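Local coordinates for RV1873 (Mycobacterium tuberculosis, PDB 2JEK), which is of unknown function but belongs to the DUF1810 family and folds as an all-helical, right-handed superhelix, at residues K11-A16 with L62-A67. Numbering follows the deposited sequence.
Sequences KRFVYA and LEEAQA
Arg12 offers the edge of its guanidinium to Glu64, while one face of the same group is covered by Phe13, whose CE2 sits 3.3 Å above the plane and over its centre. The Phe13 ring in turn carries Arg12 CG on one face, displaced toward the rim, and meets the carboxylate at its edge, where CE2 is 3.9 Å from Glu64 OE2.

That one oxygen does the work. Arg12 reaches it end-on with both terminal nitrogens, NH2 at 2.8 Å and NH1 at 3.1 Å from Glu64 OE2, making a forked salt bridge rather than a two-oxygen pairing. The NH2 bond is the straighter, 151° at the hydrogen. OE2 lies close to the guanidinium plane and is met on its syn side, somewhat out of the carboxylate plane; the two flat groups are turned 60° apart. The side chains come from opposite directions, and both have to stretch, since the closest CA atoms, those of Phe13 and Ala65, are 12.0 Å apart. In Glu64, CG stands anti to the backbone N (chi1 179°) and the chain runs on extended, which brings the carboxylate across to the Arg12 guanidinium.

The other carboxylate oxygen, OE1, is hydrogen-bonded to Ser60 OG just ahead of helix 62-70. Around the guanidinium, backbone carbonyls take further bonds: Arg56 O from NE, Gly58 O from NH2 and, just ahead of helix 11-17, Asp9 O from NH1.

Helix 11-17 is thus tied to helix 62-70 by a mostly buried ion pair, and to the chain leading into helix 62-70 through the carbonyls of Arg56 and Gly58. With Phe13 over one face and acceptors for all three nitrogens, the guanidinium is fixed in rotation, and its positive charge probably helps keep Glu64 ionised despite burial.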
loop_
_atom_site.group_PDB
_atom_site.type_symbol
_atom_site.label_atom_id
_atom_site.label_comp_id
_atom_site.label_asym_id
_atom_site.label_seq_id
_atom_site.Cartn_x
_atom_site.Cartn_y
_atom_site.Cartn_z
ATOM N N LYS A 11 -9.298 -7.020 -10.628
ATOM C CA LYS A 11 -9.284 -8.445 -10.339
ATOM C C LYS A 11 -7.857 -9.000 -10.198
ATOM O O LYS A 11 -7.645 -9.964 -9.459
ATOM C CB LYS A 11 -10.123 -9.236 -11.349
ATOM C CG LYS A 11 -9.518 -9.379 -12.735
ATOM C CD LYS A 11 -10.363 -10.291 -13.619
ATOM C CE LYS A 11 -9.878 -10.286 -15.055
ATOM N NZ LYS A 11 -8.547 -10.914 -15.244
ATOM N N ARG A 12 -6.878 -8.385 -10.871
ATOM C CA ARG A 12 -5.500 -8.843 -10.757
ATOM C C ARG A 12 -5.041 -8.827 -9.293
ATOM O O ARG A 12 -4.312 -9.720 -8.857
ATOM C CB ARG A 12 -4.556 -8.037 -11.665
ATOM C CG ARG A 12 -4.121 -6.637 -11.193
ATOM C CD ARG A 12 -3.389 -5.953 -12.344
ATOM N NE ARG A 12 -2.822 -4.640 -12.027
ATOM C CZ ARG A 12 -3.529 -3.510 -11.951
ATOM N NH1 ARG A 12 -4.842 -3.528 -12.108
ATOM N NH2 ARG A 12 -2.928 -2.353 -11.678
ATOM N N PHE A 13 -5.504 -7.836 -8.532
ATOM C CA PHE A 13 -5.133 -7.756 -7.122
ATOM C C PHE A 13 -5.877 -8.804 -6.302
ATOM O O PHE A 13 -5.295 -9.442 -5.430
ATOM C CB PHE A 13 -5.391 -6.363 -6.552
ATOM C CG PHE A 13 -4.542 -5.280 -7.162
ATOM C CD1 PHE A 13 -3.209 -5.132 -6.794
ATOM C CD2 PHE A 13 -5.096 -4.384 -8.068
ATOM C CE1 PHE A 13 -2.440 -4.126 -7.354
ATOM C CE2 PHE A 13 -4.342 -3.366 -8.634
ATOM C CZ PHE A 13 -3.011 -3.232 -8.257
ATOM N N VAL A 14 -7.161 -8.997 -6.600
ATOM C CA VAL A 14 -7.947 -9.987 -5.873
ATOM C C VAL A 14 -7.316 -11.375 -6.011
ATOM O O VAL A 14 -7.159 -12.076 -5.025
ATOM C CB VAL A 14 -9.425 -10.018 -6.354
ATOM C CG1 VAL A 14 -10.193 -11.166 -5.697
ATOM C CG2 VAL A 14 -10.114 -8.680 -6.079
ATOM N N TYR A 15 -6.939 -11.747 -7.231
ATOM C CA TYR A 15 -6.402 -13.076 -7.467
ATOM C C TYR A 15 -4.979 -13.252 -6.951
ATOM O O TYR A 15 -4.615 -14.345 -6.548
ATOM C CB TYR A 15 -6.493 -13.452 -8.956
ATOM C CG TYR A 15 -7.885 -13.361 -9.559
ATOM C CD1 TYR A 15 -9.000 -13.767 -8.846
ATOM C CD2 TYR A 15 -8.066 -12.882 -10.848
ATOM C CE1 TYR A 15 -10.281 -13.681 -9.397
ATOM C CE2 TYR A 15 -9.333 -12.810 -11.420
ATOM C CZ TYR A 15 -10.427 -13.215 -10.687
ATOM O OH TYR A 15 -11.687 -13.140 -11.224
ATOM N N ALA A 16 -4.173 -12.190 -6.991
ATOM C CA ALA A 16 -2.822 -12.235 -6.407
ATOM C C ALA A 16 -2.901 -12.384 -4.891
ATOM O O ALA A 16 -2.117 -13.109 -4.281
ATOM C CB ALA A 16 -2.026 -10.980 -6.772
ATOM N N LEU A 62 -4.352 8.125 -10.306
ATOM C CA LEU A 62 -5.156 8.394 -9.118
ATOM C C LEU A 62 -6.569 7.781 -9.235
ATOM O O LEU A 62 -7.125 7.306 -8.244
ATOM C CB LEU A 62 -5.239 9.896 -8.794
ATOM C CG LEU A 62 -5.673 10.192 -7.348
ATOM C CD1 LEU A 62 -4.555 9.833 -6.361
ATOM C CD2 LEU A 62 -6.117 11.638 -7.171
ATOM N N GLU A 63 -7.133 7.810 -10.443
ATOM C CA GLU A 63 -8.476 7.263 -10.680
ATOM C C GLU A 63 -8.501 5.758 -10.393
ATOM O O GLU A 63 -9.462 5.250 -9.806
ATOM C CB GLU A 63 -8.959 7.548 -12.108
ATOM C CG GLU A 63 -9.323 9.012 -12.393
ATOM C CD GLU A 63 -8.114 9.941 -12.592
ATOM O OE1 GLU A 63 -6.962 9.475 -12.772
ATOM O OE2 GLU A 63 -8.329 11.173 -12.576
ATOM N N GLU A 64 -7.433 5.046 -10.772
ATOM C CA GLU A 64 -7.365 3.627 -10.425
ATOM C C GLU A 64 -7.262 3.429 -8.900
ATOM O O GLU A 64 -7.896 2.536 -8.347
ATOM C CB GLU A 64 -6.231 2.907 -11.157
ATOM C CG GLU A 64 -6.162 1.435 -10.762
ATOM C CD GLU A 64 -5.180 0.601 -11.556
ATOM O OE1 GLU A 64 -4.519 1.101 -12.495
ATOM O OE2 GLU A 64 -5.069 -0.601 -11.233
ATOM N N ALA A 65 -6.481 4.276 -8.231
ATOM C CA ALA A 65 -6.382 4.196 -6.765
ATOM C C ALA A 65 -7.746 4.399 -6.124
ATOM O O ALA A 65 -8.111 3.724 -5.157
ATOM C CB ALA A 65 -5.369 5.212 -6.228
ATOM N N GLN A 66 -8.515 5.330 -6.686
ATOM C CA GLN A 66 -9.861 5.596 -6.164
ATOM C C GLN A 66 -10.792 4.406 -6.380
ATOM O O GLN A 66 -11.546 4.023 -5.482
ATOM C CB GLN A 66 -10.428 6.865 -6.789
ATOM C CG GLN A 66 -9.662 8.091 -6.327
ATOM C CD GLN A 66 -10.120 9.385 -6.947
ATOM O OE1 GLN A 66 -10.686 9.405 -8.043
ATOM N NE2 GLN A 66 -9.864 10.493 -6.241
ATOM N N ALA A 67 -10.700 3.803 -7.560
ATOM C CA ALA A 67 -11.461 2.575 -7.841
ATOM C C ALA A 67 -11.062 1.428 -6.905
ATOM O O ALA A 67 -11.898 0.638 -6.464
ATOM C CB ALA A 67 -11.293 2.172 -9.287
#